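Local coordinates for type 3A cellulose-binding domain protein (Clostridium thermocellum, PDB 4B9P) that probably senses cellulose outside the cell through this family 3 carbohydrate-binding module and so controls release of the sigma factor SigI2, at residues I44-E56 with Y124-S138. Numbering follows the deposited sequence.
Sequences IRYYYTKDQVINE and YSEWNYMYDQNSDYS. With CA (calcium ion), chain B; ZN (zinc ion), chain E.
Glu56 OE2 takes two phenol hydroxyls. Tyr131 OH donates to its anti lone pair at 2.6 Å, and Tyr48 OH, from 44-56 itself, reaches the same oxygen from above the carboxylate plane. Both bonds fall on one oxygen and should limit how the carboxylate turns. Val53 CG2 sits over one face of the Tyr131 ring, 3.8 Å from its centroid. With CG1 anti to the backbone N (chi1 176°), Val53 lays CG2 over the ring face while CG1 reaches towards CZ.

The calcium ion joins the loop after strand 42-48 to the loop around strand 131-132. Thr49 binds it through O and OG1, and Asp51 through both carboxylate oxygens. Asp132 O, Ser135 OG and Asp136 OD1 come from the other segment, and a water completes eight ligand atoms. This is the structural calcium site known in family 3 modules, beside a β-sandwich. The ligand residues are also hydrogen-bonded among themselves. Asp132 N donates to Asp51 OD2 at 2.8 Å, on its anti side but well out of the carboxylate plane. Thr49 N meets Asp136 OD1 at 3.0 Å from above the carboxylate plane. Ser135 OG donates to Asp132 OD1.

Beyond the calcium, Ser138 closes on the strand. Its OG accepts from Tyr47 N at 2.8 Å and also bonds Lys151 O. Ser138 CB lies over one face of the Tyr46 ring, 3.6 Å from the centroid. At the far end of the contact, Ile54 N donates to Asn128 O, and Asn55 ND2 gives a nearly in-plane hydrogen to Tyr124 OH at 2.9 Å.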
loop_
_atom_site.group_PDB
_atom_site.type_symbol
_atom_site.label_atom_id
_atom_site.label_comp_id
_atom_site.label_asym_id
_atom_site.label_seq_id
_atom_site.Cartn_x
_atom_site.Cartn_y
_atom_site.Cartn_z
ATOM N N ILE A 44 -6.368 1.751 2.238
ATOM C CA ILE A 44 -5.186 1.117 2.814
ATOM C C ILE A 44 -4.021 2.064 2.641
ATOM O O ILE A 44 -3.860 2.576 1.530
ATOM C CB ILE A 44 -4.894 -0.191 2.080
ATOM C CG1 ILE A 44 -6.071 -1.171 2.158
ATOM C CG2 ILE A 44 -3.630 -0.852 2.637
ATOM C CD1 ILE A 44 -5.956 -2.302 1.160
ATOM N N ARG A 45 -3.221 2.303 3.689
ATOM C CA ARG A 45 -2.112 3.260 3.569
ATOM C C ARG A 45 -0.779 2.607 3.885
ATOM O O ARG A 45 -0.596 1.988 4.937
ATOM C CB ARG A 45 -2.295 4.458 4.514
ATOM C CG ARG A 45 -3.487 5.267 4.138
ATOM C CD ARG A 45 -3.612 6.461 5.038
ATOM N NE ARG A 45 -4.749 7.257 4.602
ATOM C CZ ARG A 45 -5.225 8.265 5.300
ATOM N NH1 ARG A 45 -4.657 8.584 6.461
ATOM N NH2 ARG A 45 -6.275 8.937 4.849
ATOM N N TYR A 46 0.162 2.806 2.962
ATOM C CA TYR A 46 1.559 2.394 3.112
ATOM C C TYR A 46 2.355 3.692 3.295
ATOM O O TYR A 46 2.437 4.494 2.359
ATOM C CB TYR A 46 2.027 1.655 1.838
ATOM C CG TYR A 46 3.468 1.172 1.933
ATOM C CD1 TYR A 46 4.550 2.005 1.575
ATOM C CD2 TYR A 46 3.766 -0.136 2.342
ATOM C CE1 TYR A 46 5.861 1.565 1.701
ATOM C CE2 TYR A 46 5.095 -0.594 2.448
ATOM C CZ TYR A 46 6.126 0.257 2.101
ATOM O OH TYR A 46 7.372 -0.240 2.233
ATOM N N TYR A 47 2.938 3.877 4.473
ATOM C CA TYR A 47 3.621 5.123 4.836
ATOM C C TYR A 47 5.116 5.045 4.569
ATOM O O TYR A 47 5.750 4.012 4.838
ATOM C CB TYR A 47 3.443 5.393 6.322
ATOM C CG TYR A 47 2.057 5.704 6.746
ATOM C CD1 TYR A 47 1.537 7.000 6.604
ATOM C CD2 TYR A 47 1.230 4.702 7.262
ATOM C CE1 TYR A 47 0.251 7.305 7.038
ATOM C CE2 TYR A 47 -0.049 4.990 7.666
ATOM C CZ TYR A 47 -0.544 6.273 7.546
ATOM O OH TYR A 47 -1.844 6.497 7.984
ATOM N N TYR A 48 5.694 6.137 4.069
ATOM C CA TYR A 48 7.104 6.104 3.702
ATOM C C TYR A 48 7.613 7.549 3.666
ATOM O O TYR A 48 6.850 8.515 3.808
ATOM C CB TYR A 48 7.281 5.407 2.346
ATOM C CG TYR A 48 6.721 6.146 1.133
ATOM C CD1 TYR A 48 5.351 6.119 0.827
ATOM C CD2 TYR A 48 7.568 6.832 0.276
ATOM C CE1 TYR A 48 4.840 6.782 -0.246
ATOM C CE2 TYR A 48 7.054 7.485 -0.852
ATOM C CZ TYR A 48 5.690 7.435 -1.095
ATOM O OH TYR A 48 5.181 8.091 -2.187
ATOM N N THR A 49 8.926 7.678 3.480
ATOM C CA THR A 49 9.533 8.989 3.186
ATOM C C THR A 49 9.971 9.014 1.729
ATOM O O THR A 49 10.724 8.155 1.278
ATOM C CB THR A 49 10.718 9.248 4.109
ATOM O OG1 THR A 49 11.551 8.078 4.136
ATOM C CG2 THR A 49 10.226 9.619 5.529
ATOM N N LYS A 50 9.454 10.003 0.982
ATOM C CA LYS A 50 9.730 10.092 -0.470
ATOM C C LYS A 50 11.174 10.455 -0.785
ATOM O O LYS A 50 11.604 10.307 -1.928
ATOM C CB LYS A 50 8.776 11.083 -1.138
ATOM C CG LYS A 50 9.050 12.542 -0.687
ATOM C CD LYS A 50 8.092 13.522 -1.310
ATOM C CE LYS A 50 8.436 14.980 -0.981
ATOM N NZ LYS A 50 8.349 15.251 0.461
ATOM N N ASP A 51 11.925 10.914 0.221
ATOM C CA ASP A 51 13.318 11.261 0.031
ATOM C C ASP A 51 13.398 12.312 -1.071
ATOM O O ASP A 51 12.677 13.312 -0.983
ATOM C CB ASP A 51 14.149 9.997 -0.198
ATOM C CG ASP A 51 13.828 8.888 0.834
ATOM O OD1 ASP A 51 13.621 9.189 2.041
ATOM O OD2 ASP A 51 13.796 7.718 0.435
ATOM N N GLN A 52 14.272 12.166 -2.074
ATOM C CA GLN A 52 14.324 13.158 -3.161
ATOM C C GLN A 52 13.682 12.666 -4.459
ATOM O O GLN A 52 13.888 13.256 -5.510
ATOM C CB GLN A 52 15.777 13.587 -3.382
ATOM C CG GLN A 52 16.333 14.344 -2.173
ATOM C CD GLN A 52 17.736 14.791 -2.413
ATOM O OE1 GLN A 52 18.698 13.985 -2.325
ATOM N NE2 GLN A 52 17.889 16.051 -2.769
ATOM N N VAL A 53 12.884 11.604 -4.389
ATOM C CA VAL A 53 12.295 11.058 -5.588
ATOM C C VAL A 53 11.182 11.957 -6.096
ATOM O O VAL A 53 10.409 12.505 -5.304
ATOM C CB VAL A 53 11.773 9.614 -5.287
ATOM C CG1 VAL A 53 11.067 9.046 -6.512
ATOM C CG2 VAL A 53 12.971 8.731 -4.893
ATOM N N ILE A 54 11.124 12.141 -7.416
ATOM C CA ILE A 54 10.109 12.977 -8.068
ATOM C C ILE A 54 9.331 12.147 -9.102
ATOM O O ILE A 54 9.696 10.996 -9.384
ATOM C CB ILE A 54 10.767 14.225 -8.709
ATOM C CG1 ILE A 54 11.764 13.822 -9.811
ATOM C CG2 ILE A 54 11.360 15.114 -7.620
ATOM C CD1 ILE A 54 12.257 15.011 -10.653
ATOM N N ASN A 55 8.291 12.738 -9.700
ATOM C CA ASN A 55 7.421 12.053 -10.676
ATOM C C ASN A 55 6.803 10.792 -10.085
ATOM O O ASN A 55 6.610 9.802 -10.807
ATOM C CB ASN A 55 8.158 11.653 -11.958
ATOM C CG ASN A 55 8.947 12.763 -12.589
ATOM O OD1 ASN A 55 8.509 13.917 -12.661
ATOM N ND2 ASN A 55 10.108 12.413 -13.130
ATOM N N GLU A 56 6.497 10.798 -8.796
ATOM C CA GLU A 56 6.046 9.545 -8.179
ATOM C C GLU A 56 4.658 9.164 -8.687
ATOM O O GLU A 56 3.738 9.961 -8.609
ATOM C CB GLU A 56 6.005 9.698 -6.687
ATOM C CG GLU A 56 7.339 9.923 -6.029
ATOM C CD GLU A 56 7.130 9.949 -4.529
ATOM O OE1 GLU A 56 6.786 11.040 -3.994
ATOM O OE2 GLU A 56 7.178 8.878 -3.867
ATOM N N TYR A 124 17.850 11.249 -15.014
ATOM C CA TYR A 124 17.996 11.975 -13.767
ATOM C C TYR A 124 19.229 11.543 -13.012
ATOM O O TYR A 124 19.667 10.403 -13.139
ATOM C CB TYR A 124 16.777 11.691 -12.858
ATOM C CG TYR A 124 15.490 12.279 -13.355
ATOM C CD1 TYR A 124 15.246 13.658 -13.287
ATOM C CD2 TYR A 124 14.522 11.478 -13.934
ATOM C CE1 TYR A 124 14.059 14.212 -13.746
ATOM C CE2 TYR A 124 13.348 12.044 -14.431
ATOM C CZ TYR A 124 13.115 13.397 -14.306
ATOM O OH TYR A 124 11.935 13.904 -14.797
ATOM N N SER A 125 19.718 12.423 -12.130
ATOM C CA SER A 125 20.647 12.018 -11.079
ATOM C C SER A 125 19.965 10.966 -10.195
ATOM O O SER A 125 18.738 10.979 -10.005
ATOM C CB SER A 125 21.014 13.209 -10.217
ATOM O OG SER A 125 21.791 14.129 -10.969
ATOM N N GLU A 126 20.766 10.116 -9.584
ATOM C CA GLU A 126 20.253 8.946 -8.890
ATOM C C GLU A 126 19.207 9.312 -7.843
ATOM O O GLU A 126 18.220 8.595 -7.661
ATOM C CB GLU A 126 21.441 8.203 -8.219
ATOM C CG GLU A 126 21.004 7.100 -7.348
ATOM C CD GLU A 126 22.106 6.295 -6.688
ATOM O OE1 GLU A 126 23.198 6.174 -7.260
ATOM O OE2 GLU A 126 21.883 5.733 -5.587
ATOM N N TRP A 127 19.468 10.372 -7.067
ATOM C CA TRP A 127 18.597 10.730 -5.943
ATOM C C TRP A 127 17.180 11.105 -6.382
ATOM O O TRP A 127 16.246 11.054 -5.572
ATOM C CB TRP A 127 19.224 11.809 -5.071
ATOM C CG TRP A 127 19.554 13.035 -5.814
ATOM C CD1 TRP A 127 18.702 14.074 -6.134
ATOM C CD2 TRP A 127 20.839 13.380 -6.358
ATOM N NE1 TRP A 127 19.400 15.041 -6.839
ATOM C CE2 TRP A 127 20.711 14.643 -6.978
ATOM C CE3 TRP A 127 22.084 12.749 -6.361
ATOM C CZ2 TRP A 127 21.787 15.282 -7.595
ATOM C CZ3 TRP A 127 23.163 13.390 -6.976
ATOM C CH2 TRP A 127 23.005 14.642 -7.573
ATOM N N ASN A 128 16.985 11.429 -7.652
ATOM C CA ASN A 128 15.632 11.764 -8.093
ATOM C C ASN A 128 14.782 10.532 -8.439
ATOM O O ASN A 128 13.579 10.682 -8.720
ATOM C CB ASN A 128 15.654 12.766 -9.278
ATOM C CG ASN A 128 15.811 14.203 -8.819
ATOM O OD1 ASN A 128 15.354 14.612 -7.714
ATOM N ND2 ASN A 128 16.490 14.973 -9.610
ATOM N N TYR A 129 15.368 9.318 -8.351
ATOM C CA TYR A 129 14.574 8.098 -8.522
ATOM C C TYR A 129 14.876 7.022 -7.499
ATOM O O TYR A 129 14.103 6.051 -7.407
ATOM C CB TYR A 129 14.606 7.533 -9.951
ATOM C CG TYR A 129 16.016 7.158 -10.411
ATOM C CD1 TYR A 129 16.536 5.895 -10.155
ATOM C CD2 TYR A 129 16.817 8.070 -11.109
ATOM C CE1 TYR A 129 17.774 5.547 -10.565
ATOM C CE2 TYR A 129 18.079 7.718 -11.547
ATOM C CZ TYR A 129 18.536 6.450 -11.287
ATOM O OH TYR A 129 19.800 6.119 -11.705
ATOM N N MET A 130 15.963 7.155 -6.744
ATOM C CA MET A 130 16.313 6.104 -5.789
ATOM C C MET A 130 15.746 6.445 -4.409
ATOM O O MET A 130 16.098 7.475 -3.817
ATOM C CB MET A 130 17.827 5.978 -5.713
ATOM C CG MET A 130 18.290 4.692 -5.072
ATOM S SD MET A 130 18.053 3.222 -6.132
ATOM C CE MET A 130 19.551 3.344 -7.138
ATOM N N TYR A 131 14.860 5.584 -3.907
ATOM C CA TYR A 131 14.356 5.649 -2.539
ATOM C C TYR A 131 15.311 5.006 -1.563
ATOM O O TYR A 131 15.969 4.002 -1.893
ATOM C CB TYR A 131 13.089 4.860 -2.444
ATOM C CG TYR A 131 11.886 5.447 -3.150
ATOM C CD1 TYR A 131 11.274 6.593 -2.677
ATOM C CD2 TYR A 131 11.333 4.797 -4.238
ATOM C CE1 TYR A 131 10.117 7.080 -3.290
ATOM C CE2 TYR A 131 10.176 5.251 -4.836
ATOM C CZ TYR A 131 9.560 6.374 -4.342
ATOM O OH TYR A 131 8.407 6.832 -4.952
ATOM N N ASP A 132 15.311 5.502 -0.309
ATOM C CA ASP A 132 15.887 4.791 0.822
ATOM C C ASP A 132 14.743 4.146 1.583
ATOM O O ASP A 132 13.864 4.872 2.088
ATOM C CB ASP A 132 16.630 5.784 1.713
ATOM C CG ASP A 132 17.094 5.149 2.979
ATOM O OD1 ASP A 132 16.355 5.131 3.999
ATOM O OD2 ASP A 132 18.239 4.665 2.981
ATOM N N GLN A 133 14.735 2.811 1.700
ATOM C CA GLN A 133 13.567 2.141 2.299
ATOM C C GLN A 133 13.615 2.041 3.810
ATOM O O GLN A 133 12.578 1.915 4.430
ATOM C CB GLN A 133 13.378 0.733 1.722
ATOM C CG GLN A 133 13.164 0.730 0.214
ATOM C CD GLN A 133 12.432 -0.475 -0.278
ATOM O OE1 GLN A 133 11.195 -0.468 -0.273
ATOM N NE2 GLN A 133 13.150 -1.537 -0.634
ATOM N N ASN A 134 14.790 2.025 4.420
ATOM C CA ASN A 134 14.807 1.830 5.872
ATOM C C ASN A 134 14.256 3.052 6.608
ATOM O O ASN A 134 13.889 2.934 7.777
ATOM C CB ASN A 134 16.228 1.523 6.324
ATOM C CG ASN A 134 16.688 0.164 5.878
ATOM O OD1 ASN A 134 17.699 0.029 5.202
ATOM N ND2 ASN A 134 15.929 -0.849 6.233
ATOM N N SER A 135 14.112 4.171 5.908
ATOM C CA SER A 135 13.486 5.390 6.422
ATOM C C SER A 135 11.962 5.384 6.221
ATOM O O SER A 135 11.329 6.440 6.314
ATOM C CB SER A 135 14.108 6.619 5.729
ATOM O OG SER A 135 14.046 6.483 4.309
ATOM N N ASP A 136 11.386 4.231 5.868
ATOM C CA ASP A 136 9.956 4.148 5.552
ATOM C C ASP A 136 9.222 3.373 6.633
ATOM O O ASP A 136 9.484 2.170 6.819
ATOM C CB ASP A 136 9.723 3.470 4.194
ATOM C CG ASP A 136 10.402 4.206 3.047
ATOM O OD1 ASP A 136 10.775 5.391 3.235
ATOM O OD2 ASP A 136 10.464 3.609 1.954
ATOM N N TYR A 137 8.271 4.031 7.286
ATOM C CA TYR A 137 7.533 3.429 8.394
ATOM C C TYR A 137 6.981 2.064 8.055
ATOM O O TYR A 137 7.077 1.150 8.860
ATOM C CB TYR A 137 6.435 4.374 8.815
ATOM C CG TYR A 137 5.559 3.860 9.938
ATOM C CD1 TYR A 137 5.990 3.954 11.259
ATOM C CD2 TYR A 137 4.301 3.334 9.692
ATOM C CE1 TYR A 137 5.184 3.533 12.291
ATOM C CE2 TYR A 137 3.487 2.882 10.738
ATOM C CZ TYR A 137 3.928 3.007 12.026
ATOM O OH TYR A 137 3.170 2.569 13.075
ATOM N N SER A 138 6.361 1.913 6.896
ATOM C CA SER A 138 5.684 0.659 6.586
ATOM C C SER A 138 6.583 -0.444 6.061
ATOM O O SER A 138 6.111 -1.562 5.896
ATOM C CB SER A 138 4.545 0.904 5.585
ATOM O OG SER A 138 3.543 1.742 6.139
HETATM CA CA CA B . 12.498 6.811 2.301
HETATM ZN ZN ZN E . 22.906 4.441 -4.606
HETATM O O HOH W 1 9.514 1.092 1.456
HETATM O O HOH W 2 16.005 10.049 -3.066
HETATM O O HOH W 3 11.578 5.504 0.406
HETATM O O HOH W 4 24.273 4.011 -3.186
#